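Local coordinates for valine-pyruvate aminotransferase (Salmonella typhimurium, PDB 3G7Q), which catalyses the pyridoxal 5'-phosphate-dependent transfer of the amino group of L-valine to pyruvate, yielding L-alanine and 3-methyl-2-oxobutanoate, at residues Thr18-Asp23 / Leu355-Leu360; Asp49-Leu54 / Leu251-Ser256; Leu55-Glu60 / Ile294-Leu299; Tyr372-Leu377 / Pro382-Cys387. All coordinates share one frame; numbering follows the deposited sequence.

Contact 1: residues Thr18-Asp23 / Leu355-Leu360; sequences TRLMED and LLYQRL
Y357 reaches across from helix 353-362 to meet L20 and D23 of helix 17-25, fixing the N-terminal helix of this class I aminotransferase to a helix in the C-terminal part of the chain. The tight part lies around the far end of the tyrosine. Its CG stands anti to the backbone N (chi1 169°), which sends the ring out between the two helices. Y357 CE2 packs 3.4 Å from L20 CD1, a branched apolar tip well suited to this buried place; L20 also rests on V368 and P369, and Y357 too touches P369. Y357 OH donates to D23 OD2 at 2.6 Å, with the carboxylate tilted only 18° from the ring plane. Tyrosine suits the position because one side chain offers both an apolar ring and a proton for the carboxylate. The loose side lies toward exposed Q358, whose side chain does not touch the other helix directly. A water spans the gap instead, accepting from Q358 NE2 at 2.9 Å and donating to D23 OD2 at 2.7 Å. That oxygen therefore accepts two protons, the tyrosine's arriving on its anti lone pair.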
loop_
_atom_site.group_PDB
_atom_site.type_symbol
_atom_site.label_atom_id
_atom_site.label_comp_id
_atom_site.label_asym_id
_atom_site.label_seq_id
_atom_site.Cartn_x
_atom_site.Cartn_y
_atom_site.Cartn_z
ATOM N N THR A 18 19.265 -7.024 6.693
ATOM C CA THR A 18 18.276 -7.626 7.573
ATOM C C THR A 18 18.659 -7.348 9.022
ATOM O O THR A 18 17.818 -6.908 9.808
ATOM C CB THR A 18 18.114 -9.170 7.341
ATOM N N ARG A 19 19.927 -7.579 9.367
ATOM C CA ARG A 19 20.382 -7.340 10.740
ATOM C C ARG A 19 20.220 -5.860 11.085
ATOM O O ARG A 19 19.736 -5.509 12.161
ATOM C CB ARG A 19 21.830 -7.807 10.927
ATOM N N LEU A 20 20.610 -4.988 10.157
ATOM C CA LEU A 20 20.483 -3.545 10.363
ATOM C C LEU A 20 19.039 -3.181 10.696
ATOM O O LEU A 20 18.764 -2.487 11.690
ATOM C CB LEU A 20 20.955 -2.801 9.115
ATOM C CG LEU A 20 21.025 -1.283 9.178
ATOM C CD1 LEU A 20 22.009 -0.829 10.256
ATOM C CD2 LEU A 20 21.404 -0.758 7.796
HETATM N N MSE A 21 18.116 -3.679 9.876
HETATM C CA MSE A 21 16.687 -3.449 10.097
HETATM C C MSE A 21 16.266 -3.948 11.482
HETATM O O MSE A 21 15.559 -3.251 12.206
HETATM C CB MSE A 21 15.863 -4.122 8.998
ATOM N N GLU A 22 16.720 -5.144 11.860
ATOM C CA GLU A 22 16.427 -5.688 13.185
ATOM C C GLU A 22 16.987 -4.794 14.276
ATOM O O GLU A 22 16.313 -4.524 15.267
ATOM C CB GLU A 22 17.018 -7.084 13.359
ATOM C CG GLU A 22 16.347 -8.168 12.537
ATOM C CD GLU A 22 17.099 -9.494 12.585
ATOM O OE1 GLU A 22 18.006 -9.652 13.438
ATOM O OE2 GLU A 22 16.779 -10.379 11.760
ATOM N N ASP A 23 18.242 -4.372 14.113
ATOM C CA ASP A 23 18.884 -3.492 15.087
ATOM C C ASP A 23 18.147 -2.166 15.168
ATOM O O ASP A 23 17.849 -1.692 16.260
ATOM C CB ASP A 23 20.320 -3.155 14.683
ATOM C CG ASP A 23 21.263 -4.337 14.721
ATOM O OD1 ASP A 23 20.952 -5.392 15.319
ATOM O OD2 ASP A 23 22.355 -4.196 14.147
ATOM N N LEU A 355 32.331 -1.877 10.985
ATOM C CA LEU A 355 32.909 -2.157 12.307
ATOM C C LEU A 355 32.579 -1.035 13.294
ATOM O O LEU A 355 32.186 -1.295 14.428
ATOM C CB LEU A 355 34.412 -2.402 12.229
ATOM C CG LEU A 355 35.092 -2.731 13.564
ATOM C CD1 LEU A 355 34.418 -3.919 14.332
ATOM C CD2 LEU A 355 36.571 -3.031 13.312
ATOM N N LEU A 356 32.749 0.197 12.860
ATOM C CA LEU A 356 32.373 1.348 13.692
ATOM C C LEU A 356 30.916 1.226 14.159
ATOM O O LEU A 356 30.614 1.433 15.330
ATOM C CB LEU A 356 32.561 2.640 12.933
ATOM C CG LEU A 356 32.483 3.909 13.804
ATOM C CD1 LEU A 356 33.579 3.963 14.906
ATOM C CD2 LEU A 356 32.526 5.166 12.902
ATOM N N TYR A 357 30.023 0.840 13.252
ATOM C CA TYR A 357 28.616 0.634 13.595
ATOM C C TYR A 357 28.435 -0.333 14.772
ATOM O O TYR A 357 27.611 -0.098 15.650
ATOM C CB TYR A 357 27.856 0.078 12.374
ATOM C CG TYR A 357 26.455 -0.423 12.702
ATOM C CD1 TYR A 357 26.222 -1.734 13.104
ATOM C CD2 TYR A 357 25.363 0.414 12.572
ATOM C CE1 TYR A 357 24.932 -2.174 13.393
ATOM C CE2 TYR A 357 24.077 -0.019 12.883
ATOM C CZ TYR A 357 23.872 -1.309 13.271
ATOM O OH TYR A 357 22.587 -1.710 13.553
ATOM N N GLN A 358 29.167 -1.440 14.767
ATOM C CA GLN A 358 29.070 -2.423 15.860
ATOM C C GLN A 358 29.532 -1.804 17.179
ATOM O O GLN A 358 28.948 -2.041 18.238
ATOM C CB GLN A 358 29.885 -3.682 15.554
ATOM C CG GLN A 358 29.354 -4.476 14.349
ATOM C CD GLN A 358 27.950 -5.009 14.574
ATOM O OE1 GLN A 358 27.594 -5.377 15.700
ATOM N NE2 GLN A 358 27.150 -5.070 13.509
ATOM N N ARG A 359 30.603 -1.030 17.113
ATOM C CA ARG A 359 31.151 -0.384 18.314
ATOM C C ARG A 359 30.211 0.661 18.897
ATOM O O ARG A 359 30.097 0.789 20.127
ATOM C CB ARG A 359 32.514 0.219 18.005
ATOM C CG ARG A 359 33.526 -0.874 17.772
ATOM C CD ARG A 359 34.873 -0.329 17.504
ATOM N NE ARG A 359 35.842 -1.400 17.256
ATOM C CZ ARG A 359 37.117 -1.166 17.003
ATOM N NH1 ARG A 359 37.562 0.080 16.993
ATOM N NH2 ARG A 359 37.942 -2.179 16.781
ATOM N N LEU A 360 29.584 1.426 18.015
ATOM C CA LEU A 360 28.575 2.425 18.407
ATOM C C LEU A 360 27.343 1.722 18.999
ATOM O O LEU A 360 26.838 2.098 20.047
ATOM C CB LEU A 360 28.183 3.235 17.207
ATOM C CG LEU A 360 29.238 4.177 16.616
ATOM C CD1 LEU A 360 28.773 4.816 15.290
ATOM C CD2 LEU A 360 29.553 5.255 17.620
HETATM O O HOH W 1 24.354 -5.913 13.733
#

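Contact 2: residues Asp49-Leu54 / Leu251-Ser256; sequences DYFQTL and LGLPGS
L253 lays its CD2 methyl over the middle of the F51 ring, 3.7 Å from the centroid and just 4° off the ring normal, an almost ideal CH-pi contact. Its CG stands beside the backbone N, anti to the carbonyl carbon (chi1 -63°), which carries that methyl over the ring. L253 CG, the branch point, lies 3.7 Å from F51 CZ, and L253 CD1 comes near F51 CE1. At the ring's edge the partner is a backbone atom: the carbonyl L251 O stands in plane, 3.6 Å from F51 CZ, where the weakly positive ring hydrogens can face its partial negative charge. G252 O approaches F51 CE2 obliquely at 3.8 Å. A flat aromatic suits this place, offering a face to a methyl and an edge to a carbonyl.

All three partners of F51 belong to the loop joining strands 242-247 and 259-262 of the large mixed sheet; this loop probably carries, as in other fold-type I aminotransferases, the lysine that binds the cofactor. G252, which passes close to the ring, has phi of 107°, a conformation easy for glycine. Beyond it, L253 to S256 form a type I turn in which L253 O accepts from both S256 N and S256 OG, each at 2.9 Å.

Further out, M289 of helix 285-295 packs on F51, and C69 of the second subunit touches F51, L253 and P254.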
loop_
_atom_site.group_PDB
_atom_site.type_symbol
_atom_site.label_atom_id
_atom_site.label_comp_id
_atom_site.label_asym_id
_atom_site.label_seq_id
_atom_site.Cartn_x
_atom_site.Cartn_y
_atom_site.Cartn_z
ATOM N N ASP A 49 0.284 21.625 16.123
ATOM C CA ASP A 49 -0.863 22.471 16.442
ATOM C C ASP A 49 -1.751 22.661 15.209
ATOM O O ASP A 49 -2.976 22.567 15.297
ATOM C CB ASP A 49 -0.409 23.860 16.942
ATOM C CG ASP A 49 0.288 23.815 18.296
ATOM O OD1 ASP A 49 0.207 22.793 19.022
ATOM O OD2 ASP A 49 0.919 24.841 18.644
ATOM N N TYR A 50 -1.126 22.934 14.066
ATOM C CA TYR A 50 -1.853 23.090 12.815
ATOM C C TYR A 50 -2.662 21.834 12.492
ATOM O O TYR A 50 -3.845 21.921 12.220
ATOM C CB TYR A 50 -0.901 23.377 11.644
ATOM C CG TYR A 50 -1.654 23.475 10.349
ATOM C CD1 TYR A 50 -2.243 24.678 9.946
ATOM C CD2 TYR A 50 -1.810 22.354 9.533
ATOM C CE1 TYR A 50 -2.958 24.756 8.764
ATOM C CE2 TYR A 50 -2.536 22.421 8.371
ATOM C CZ TYR A 50 -3.099 23.614 7.978
ATOM O OH TYR A 50 -3.808 23.656 6.804
ATOM N N PHE A 51 -2.023 20.666 12.517
ATOM C CA PHE A 51 -2.751 19.419 12.211
ATOM C C PHE A 51 -3.866 19.123 13.206
ATOM O O PHE A 51 -4.929 18.603 12.820
ATOM C CB PHE A 51 -1.807 18.231 12.126
ATOM C CG PHE A 51 -0.803 18.311 10.976
ATOM C CD1 PHE A 51 -1.210 18.587 9.675
ATOM C CD2 PHE A 51 0.522 18.006 11.184
ATOM C CE1 PHE A 51 -0.284 18.629 8.627
ATOM C CE2 PHE A 51 1.455 18.069 10.125
ATOM C CZ PHE A 51 1.037 18.391 8.854
ATOM N N GLN A 52 -3.642 19.419 14.484
ATOM C CA GLN A 52 -4.683 19.202 15.483
ATOM C C GLN A 52 -5.916 20.055 15.183
ATOM O O GLN A 52 -7.068 19.578 15.269
ATOM C CB GLN A 52 -4.155 19.463 16.895
ATOM C CG GLN A 52 -5.194 19.323 17.987
ATOM C CD GLN A 52 -5.807 17.923 18.078
ATOM O OE1 GLN A 52 -5.134 16.919 17.827
ATOM N NE2 GLN A 52 -7.041 17.861 18.506
ATOM N N THR A 53 -5.700 21.311 14.810
ATOM C CA THR A 53 -6.812 22.189 14.484
ATOM C C THR A 53 -7.492 21.745 13.189
ATOM O O THR A 53 -8.708 21.747 13.087
ATOM C CB THR A 53 -6.333 23.656 14.361
ATOM O OG1 THR A 53 -5.729 24.032 15.598
ATOM C CG2 THR A 53 -7.495 24.603 14.037
ATOM N N LEU A 54 -6.695 21.378 12.193
ATOM C CA LEU A 54 -7.251 20.928 10.934
ATOM C C LEU A 54 -8.118 19.676 11.138
ATOM O O LEU A 54 -9.231 19.577 10.615
ATOM C CB LEU A 54 -6.139 20.613 9.961
ATOM C CG LEU A 54 -6.559 20.169 8.569
ATOM C CD1 LEU A 54 -7.380 21.282 7.851
ATOM C CD2 LEU A 54 -5.332 19.761 7.769
ATOM N N LEU A 251 5.938 16.124 5.290
ATOM C CA LEU A 251 5.224 17.290 5.772
ATOM C C LEU A 251 4.962 17.143 7.277
ATOM O O LEU A 251 4.514 18.086 7.924
ATOM C CB LEU A 251 3.870 17.431 5.061
ATOM C CG LEU A 251 3.154 18.780 5.184
ATOM C CD1 LEU A 251 3.851 19.791 4.312
ATOM C CD2 LEU A 251 1.687 18.674 4.788
ATOM N N GLY A 252 5.222 15.951 7.826
ATOM C CA GLY A 252 4.971 15.651 9.237
ATOM C C GLY A 252 3.763 14.734 9.413
ATOM O O GLY A 252 3.147 14.714 10.481
ATOM N N LEU A 253 3.439 13.971 8.372
ATOM C CA LEU A 253 2.318 13.043 8.380
ATOM C C LEU A 253 2.802 11.641 8.003
ATOM O O LEU A 253 2.255 11.021 7.092
ATOM C CB LEU A 253 1.232 13.525 7.418
ATOM C CG LEU A 253 0.576 14.869 7.763
ATOM C CD1 LEU A 253 -0.327 15.378 6.638
ATOM C CD2 LEU A 253 -0.216 14.763 9.115
ATOM N N PRO A 254 3.810 11.131 8.730
ATOM C CA PRO A 254 4.376 9.828 8.372
ATOM C C PRO A 254 3.388 8.681 8.540
ATOM O O PRO A 254 3.620 7.607 7.993
ATOM C CB PRO A 254 5.561 9.699 9.332
ATOM C CG PRO A 254 5.154 10.487 10.525
ATOM C CD PRO A 254 4.482 11.681 9.923
ATOM N N GLY A 255 2.300 8.928 9.275
ATOM C CA GLY A 255 1.210 7.974 9.438
ATOM C C GLY A 255 0.172 8.006 8.333
ATOM O O GLY A 255 -0.724 7.164 8.308
ATOM N N SER A 256 0.223 8.992 7.438
ATOM C CA SER A 256 -0.670 8.988 6.280
ATOM C C SER A 256 0.096 8.198 5.227
ATOM O O SER A 256 1.292 7.972 5.346
ATOM C CB SER A 256 -0.929 10.367 5.727
ATOM O OG SER A 256 0.242 10.816 5.053
#

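Contact 3: residues Leu55-Glu60 / Ile294-Leu299; sequences LTDMVE and IKRNDL
D57 and R296 meet through a salt bridge at the protein surface. R296 NH1 donates to D57 OD2 at 3.2 Å with an N-H...O angle of 159°, reasonably straight but long. The oxygen sits close to the guanidinium plane and receives the proton on its anti lone pair, while the carboxylate is turned 35° from that plane. Both terminal nitrogens approach this one oxygen, R296 NH2 lying 3.5 Å from D57 OD2, but only NH1 is hydrogen-bonded to it; OD1 takes no part, so this is not a two-oxygen bidentate pair. Arginine suits the gap because its chain, extended from CG to NE, carries charge far from a backbone that comes no nearer than 12.2 Å between CA atoms.

The stronger partner of the arginine is E292, one turn earlier, salt-bridged to NE; it probably holds the guanidinium in position.

Backbone bonds shape the helix end beside R296. Helix 285-295 ends here in a Schellman motif, with N297 at positive phi (57°), a conformation asparagine tolerates well, and N297 N bonded to I294 O at 3.0 Å. R296 thus projects from a helix terminus toward helix 45-61.

Apolar packing lies beside the charges. The side chain of M58, a selenomethionine, lies on M285, A288 and M289 of helix 285-295, and L54 rests against R296. Another face of helix 45-61 belongs to the dimer interface, where V59 packs against V59 of the second subunit.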
loop_
_atom_site.group_PDB
_atom_site.type_symbol
_atom_site.label_atom_id
_atom_site.label_comp_id
_atom_site.label_asym_id
_atom_site.label_seq_id
_atom_site.Cartn_x
_atom_site.Cartn_y
_atom_site.Cartn_z
ATOM N N LEU A 55 -7.591 18.724 11.887
ATOM C CA LEU A 55 -8.341 17.485 12.147
ATOM C C LEU A 55 -9.619 17.776 12.908
ATOM O O LEU A 55 -10.671 17.186 12.636
ATOM C CB LEU A 55 -7.452 16.501 12.901
ATOM C CG LEU A 55 -6.347 15.866 12.041
ATOM C CD1 LEU A 55 -5.314 15.176 12.930
ATOM C CD2 LEU A 55 -6.942 14.867 10.989
ATOM N N THR A 56 -9.544 18.693 13.872
ATOM C CA THR A 56 -10.727 19.076 14.627
ATOM C C THR A 56 -11.788 19.629 13.685
ATOM O O THR A 56 -12.966 19.231 13.761
ATOM C CB THR A 56 -10.378 20.075 15.754
ATOM O OG1 THR A 56 -9.517 19.420 16.705
ATOM C CG2 THR A 56 -11.646 20.592 16.445
ATOM N N ASP A 57 -11.395 20.509 12.770
ATOM C CA ASP A 57 -12.353 21.079 11.812
ATOM C C ASP A 57 -12.940 20.025 10.882
ATOM O O ASP A 57 -14.137 20.028 10.601
ATOM C CB ASP A 57 -11.691 22.136 10.929
ATOM C CG ASP A 57 -11.251 23.373 11.701
ATOM O OD1 ASP A 57 -11.718 23.607 12.832
ATOM O OD2 ASP A 57 -10.425 24.112 11.154
HETATM N N MSE A 58 -12.070 19.142 10.391
HETATM C CA MSE A 58 -12.486 18.086 9.464
HETATM C C MSE A 58 -13.413 17.065 10.096
HETATM O O MSE A 58 -14.342 16.609 9.438
HETATM C CB MSE A 58 -11.265 17.401 8.842
HETATM C CG MSE A 58 -10.484 18.309 7.916
HETATM SE SE MSE A 58 -8.911 17.437 7.210
HETATM C CE MSE A 58 -9.814 16.042 6.039
ATOM N N VAL A 59 -13.176 16.705 11.351
ATOM C CA VAL A 59 -14.070 15.775 12.018
ATOM C C VAL A 59 -15.423 16.448 12.241
ATOM O O VAL A 59 -16.472 15.854 11.971
ATOM C CB VAL A 59 -13.505 15.264 13.337
ATOM C CG1 VAL A 59 -14.551 14.424 14.053
ATOM C CG2 VAL A 59 -12.249 14.443 13.084
ATOM N N GLU A 60 -15.399 17.705 12.687
ATOM C CA GLU A 60 -16.645 18.451 12.947
ATOM C C GLU A 60 -17.467 18.706 11.679
ATOM O O GLU A 60 -18.690 18.703 11.733
ATOM C CB GLU A 60 -16.346 19.772 13.686
ATOM C CG GLU A 60 -15.846 19.541 15.125
ATOM C CD GLU A 60 -15.415 20.812 15.904
ATOM O OE1 GLU A 60 -15.299 21.915 15.309
ATOM O OE2 GLU A 60 -15.176 20.677 17.130
ATOM N N ILE A 294 -4.654 22.504 0.506
ATOM C CA ILE A 294 -4.558 23.219 -0.780
ATOM C C ILE A 294 -5.668 24.265 -0.883
ATOM O O ILE A 294 -5.418 25.414 -1.254
ATOM C CB ILE A 294 -4.610 22.250 -1.967
ATOM C CG1 ILE A 294 -3.320 21.437 -2.011
ATOM C CG2 ILE A 294 -4.806 23.012 -3.290
ATOM C CD1 ILE A 294 -3.378 20.225 -2.920
ATOM N N LYS A 295 -6.883 23.866 -0.530
ATOM C CA LYS A 295 -8.047 24.775 -0.521
ATOM C C LYS A 295 -7.845 25.983 0.386
ATOM O O LYS A 295 -8.232 27.100 0.041
ATOM C CB LYS A 295 -9.281 24.004 -0.057
ATOM C CG LYS A 295 -10.567 24.791 0.012
ATOM C CD LYS A 295 -11.728 23.900 0.478
ATOM N N ARG A 296 -7.221 25.760 1.544
ATOM C CA ARG A 296 -6.963 26.831 2.492
ATOM C C ARG A 296 -5.691 27.628 2.184
ATOM O O ARG A 296 -5.364 28.556 2.926
ATOM C CB ARG A 296 -6.858 26.258 3.898
ATOM C CG ARG A 296 -8.111 25.566 4.377
ATOM C CD ARG A 296 -7.913 24.984 5.741
ATOM N NE ARG A 296 -9.150 24.321 6.163
ATOM C CZ ARG A 296 -9.501 24.100 7.429
ATOM N NH1 ARG A 296 -8.751 24.524 8.447
ATOM N NH2 ARG A 296 -10.644 23.482 7.681
ATOM N N ASN A 297 -4.999 27.274 1.105
ATOM C CA ASN A 297 -3.757 27.928 0.694
ATOM C C ASN A 297 -2.709 27.858 1.814
ATOM O O ASN A 297 -1.994 28.825 2.069
ATOM C CB ASN A 297 -4.015 29.376 0.252
ATOM C CG ASN A 297 -2.875 29.951 -0.573
ATOM O OD1 ASN A 297 -2.353 29.298 -1.482
ATOM N ND2 ASN A 297 -2.493 31.184 -0.268
ATOM N N ASP A 298 -2.636 26.702 2.474
ATOM C CA ASP A 298 -1.694 26.477 3.564
ATOM C C ASP A 298 -0.517 25.585 3.189
ATOM O O ASP A 298 0.501 25.615 3.876
ATOM C CB ASP A 298 -2.399 25.795 4.733
ATOM C CG ASP A 298 -3.381 26.698 5.433
ATOM O OD1 ASP A 298 -3.186 27.926 5.396
ATOM O OD2 ASP A 298 -4.325 26.148 6.047
ATOM N N LEU A 299 -0.635 24.790 2.132
ATOM C CA LEU A 299 0.395 23.773 1.867
ATOM C C LEU A 299 1.767 24.390 1.550
ATOM O O LEU A 299 2.776 24.060 2.183
ATOM C CB LEU A 299 -0.094 22.819 0.770
ATOM C CG LEU A 299 0.809 21.647 0.388
ATOM C CD1 LEU A 299 1.108 20.780 1.612
ATOM C CD2 LEU A 299 0.159 20.847 -0.776
#

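Contact 4: residues Tyr372-Leu377 / Pro382-Cys387; sequences YFFPGL and PHTHQC. With EDO (1,2-ethanediol), chain F.
The long loop between strands 368-369 and 387-391, neighbours in the smaller mixed sheet of this aminotransferase fold, doubles back on itself and is pinned by F374 against T384. The methyl CG2 of T384 sits over one face of the F374 ring, 3.5 Å from its centroid and 15° off the normal, displaced toward the rim so that CD1 and CG are the nearest ring atoms. It is a CH-pi contact, and threonine suits it by having one apolar branch to spend on the ring and one polar branch for elsewhere. With chi1 at 71°, OG1 lies between the backbone N and the carbonyl carbon, where it is hydrogen-bonded to H371 ND1 and to W381 O, while CG2 is left to face the phenylalanine. L377 meets the same methyl tip to tip, its CD1 4.0 Å from T384 CG2. H383 turns a ring edge toward F374, a looser approach, and its NE2 bonds to Y168 OH.

Turns on both sides set these groups in place. F374 to L377 form a type II turn with proline and glycine at its centre, G376 taking the positive phi of its third position; P382 to T384 form a short 3-10 segment, with H385 N bonded to P382 O at 2.8 Å. W343 of strand 341-345 packs against F374. At the loop's start, away from this packing, Y372 OH shares a 2.7 Å hydrogen bond with O1 of a 1,2-ethanediol probably from the crystallisation liquor, O1 lying in the plane of the tyrosine ring.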
loop_
_atom_site.group_PDB
_atom_site.type_symbol
_atom_site.label_atom_id
_atom_site.label_comp_id
_atom_site.label_asym_id
_atom_site.label_seq_id
_atom_site.Cartn_x
_atom_site.Cartn_y
_atom_site.Cartn_z
ATOM N N TYR A 372 25.681 0.583 2.336
ATOM C CA TYR A 372 24.404 0.110 1.907
ATOM C C TYR A 372 23.687 1.014 0.903
ATOM O O TYR A 372 22.747 0.562 0.255
ATOM C CB TYR A 372 23.544 -0.194 3.143
ATOM C CG TYR A 372 24.213 -1.200 4.083
ATOM C CD1 TYR A 372 24.682 -2.432 3.607
ATOM C CD2 TYR A 372 24.352 -0.936 5.436
ATOM C CE1 TYR A 372 25.305 -3.351 4.455
ATOM C CE2 TYR A 372 24.962 -1.855 6.292
ATOM C CZ TYR A 372 25.441 -3.055 5.803
ATOM O OH TYR A 372 26.040 -3.976 6.665
ATOM N N PHE A 373 24.159 2.257 0.719
ATOM C CA PHE A 373 23.557 3.188 -0.230
ATOM C C PHE A 373 24.215 3.228 -1.618
ATOM O O PHE A 373 23.963 4.161 -2.383
ATOM C CB PHE A 373 23.563 4.602 0.374
ATOM C CG PHE A 373 22.815 4.711 1.668
ATOM C CD1 PHE A 373 23.446 4.491 2.881
ATOM C CD2 PHE A 373 21.461 5.029 1.680
ATOM C CE1 PHE A 373 22.747 4.599 4.094
ATOM C CE2 PHE A 373 20.766 5.126 2.880
ATOM C CZ PHE A 373 21.419 4.908 4.090
ATOM N N PHE A 374 25.084 2.267 -1.913
ATOM C CA PHE A 374 25.804 2.216 -3.181
ATOM C C PHE A 374 25.657 0.884 -3.910
ATOM O O PHE A 374 26.631 0.345 -4.401
ATOM C CB PHE A 374 27.297 2.395 -2.949
ATOM C CG PHE A 374 27.694 3.721 -2.407
ATOM C CD1 PHE A 374 27.815 3.914 -1.045
ATOM C CD2 PHE A 374 28.061 4.741 -3.259
ATOM C CE1 PHE A 374 28.218 5.118 -0.551
ATOM C CE2 PHE A 374 28.472 5.955 -2.759
ATOM C CZ PHE A 374 28.560 6.142 -1.396
ATOM N N PRO A 375 24.452 0.354 -4.016
ATOM C CA PRO A 375 24.420 -0.935 -4.722
ATOM C C PRO A 375 24.671 -0.795 -6.220
ATOM O O PRO A 375 24.299 0.200 -6.834
ATOM C CB PRO A 375 22.987 -1.413 -4.495
ATOM C CG PRO A 375 22.204 -0.135 -4.413
ATOM C CD PRO A 375 23.107 0.802 -3.625
ATOM N N GLY A 376 25.315 -1.797 -6.794
ATOM C CA GLY A 376 25.527 -1.836 -8.225
ATOM C C GLY A 376 26.644 -0.989 -8.801
ATOM O O GLY A 376 26.575 -0.642 -9.974
ATOM N N LEU A 377 27.645 -0.626 -8.000
ATOM C CA LEU A 377 28.808 0.084 -8.530
ATOM C C LEU A 377 29.556 -0.818 -9.462
ATOM O O LEU A 377 29.697 -1.990 -9.168
ATOM C CB LEU A 377 29.788 0.490 -7.433
ATOM C CG LEU A 377 29.493 1.678 -6.561
ATOM C CD1 LEU A 377 30.490 1.759 -5.411
ATOM C CD2 LEU A 377 29.512 2.964 -7.413
ATOM N N PRO A 382 36.673 1.885 -1.711
ATOM C CA PRO A 382 36.853 1.928 -0.253
ATOM C C PRO A 382 36.075 3.043 0.433
ATOM O O PRO A 382 35.608 2.901 1.574
ATOM C CB PRO A 382 38.373 2.123 -0.107
ATOM C CG PRO A 382 38.946 1.438 -1.307
ATOM C CD PRO A 382 37.973 1.817 -2.412
ATOM N N HIS A 383 35.939 4.157 -0.261
ATOM C CA HIS A 383 35.123 5.267 0.228
ATOM C C HIS A 383 33.770 4.865 0.805
ATOM O O HIS A 383 33.334 5.429 1.814
ATOM C CB HIS A 383 34.883 6.231 -0.931
ATOM C CG HIS A 383 34.036 7.418 -0.576
ATOM N ND1 HIS A 383 34.559 8.548 0.012
ATOM C CD2 HIS A 383 32.726 7.686 -0.807
ATOM C CE1 HIS A 383 33.593 9.441 0.170
ATOM N NE2 HIS A 383 32.472 8.943 -0.319
ATOM N N THR A 384 33.097 3.892 0.202
ATOM C CA THR A 384 31.772 3.482 0.683
ATOM C C THR A 384 31.827 2.934 2.104
ATOM O O THR A 384 30.828 2.942 2.805
ATOM C CB THR A 384 31.095 2.456 -0.236
ATOM O OG1 THR A 384 31.738 1.176 -0.156
ATOM C CG2 THR A 384 31.093 2.971 -1.696
ATOM N N HIS A 385 33.004 2.479 2.522
ATOM C CA HIS A 385 33.189 1.949 3.874
ATOM C C HIS A 385 33.710 2.987 4.864
ATOM O O HIS A 385 34.141 2.638 5.967
ATOM C CB HIS A 385 34.140 0.748 3.795
ATOM C CG HIS A 385 33.558 -0.382 3.030
ATOM N ND1 HIS A 385 32.587 -1.192 3.578
ATOM C CD2 HIS A 385 33.733 -0.801 1.756
ATOM C CE1 HIS A 385 32.219 -2.092 2.685
ATOM N NE2 HIS A 385 32.894 -1.875 1.566
ATOM N N GLN A 386 33.670 4.261 4.494
ATOM C CA GLN A 386 34.148 5.323 5.359
ATOM C C GLN A 386 33.044 6.325 5.696
ATOM O O GLN A 386 33.323 7.327 6.329
ATOM C CB GLN A 386 35.302 6.058 4.676
ATOM C CG GLN A 386 36.480 5.164 4.404
ATOM C CD GLN A 386 37.602 5.811 3.609
ATOM O OE1 GLN A 386 37.616 7.019 3.320
ATOM N NE2 GLN A 386 38.567 4.984 3.244
ATOM N N CYS A 387 31.798 6.034 5.299
ATOM C CA CYS A 387 30.685 6.958 5.507
ATOM C C CYS A 387 29.585 6.362 6.359
ATOM O O CYS A 387 29.447 5.133 6.449
ATOM C CB CYS A 387 30.075 7.383 4.170
ATOM S SG CYS A 387 31.160 8.209 2.987
HETATM C C1 EDO F . 24.988 -3.120 9.691
HETATM O O1 EDO F . 26.334 -3.421 9.285
HETATM C C2 EDO F . 24.477 -4.168 10.683
HETATM O O2 EDO F . 24.396 -5.466 10.075
#

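How the contacts relate
The contacts form two clusters. Contacts 2 and 3, with centres 10 Å apart, both use helix 45-61 and both touch the second subunit; L251 CD2 packs on L299 CD1 at 3.9 Å, and Y50 OH probably bonds to D298 OD2. Their segments alternate along the chain. Contacts 1 and 4 have centres 16 Å apart and join through L20 CD2 against Y372 CD2, tying the N-terminal helix to the loop before strand 387-391. Contact 1 encloses contacts 2 and 3 in sequence and closes before contact 4 opens. Contacts 2 and 4, about 35 Å apart between centres, lie on opposite sides of the chain's centre, and no other chain of the assembly touches contacts 1 and 4.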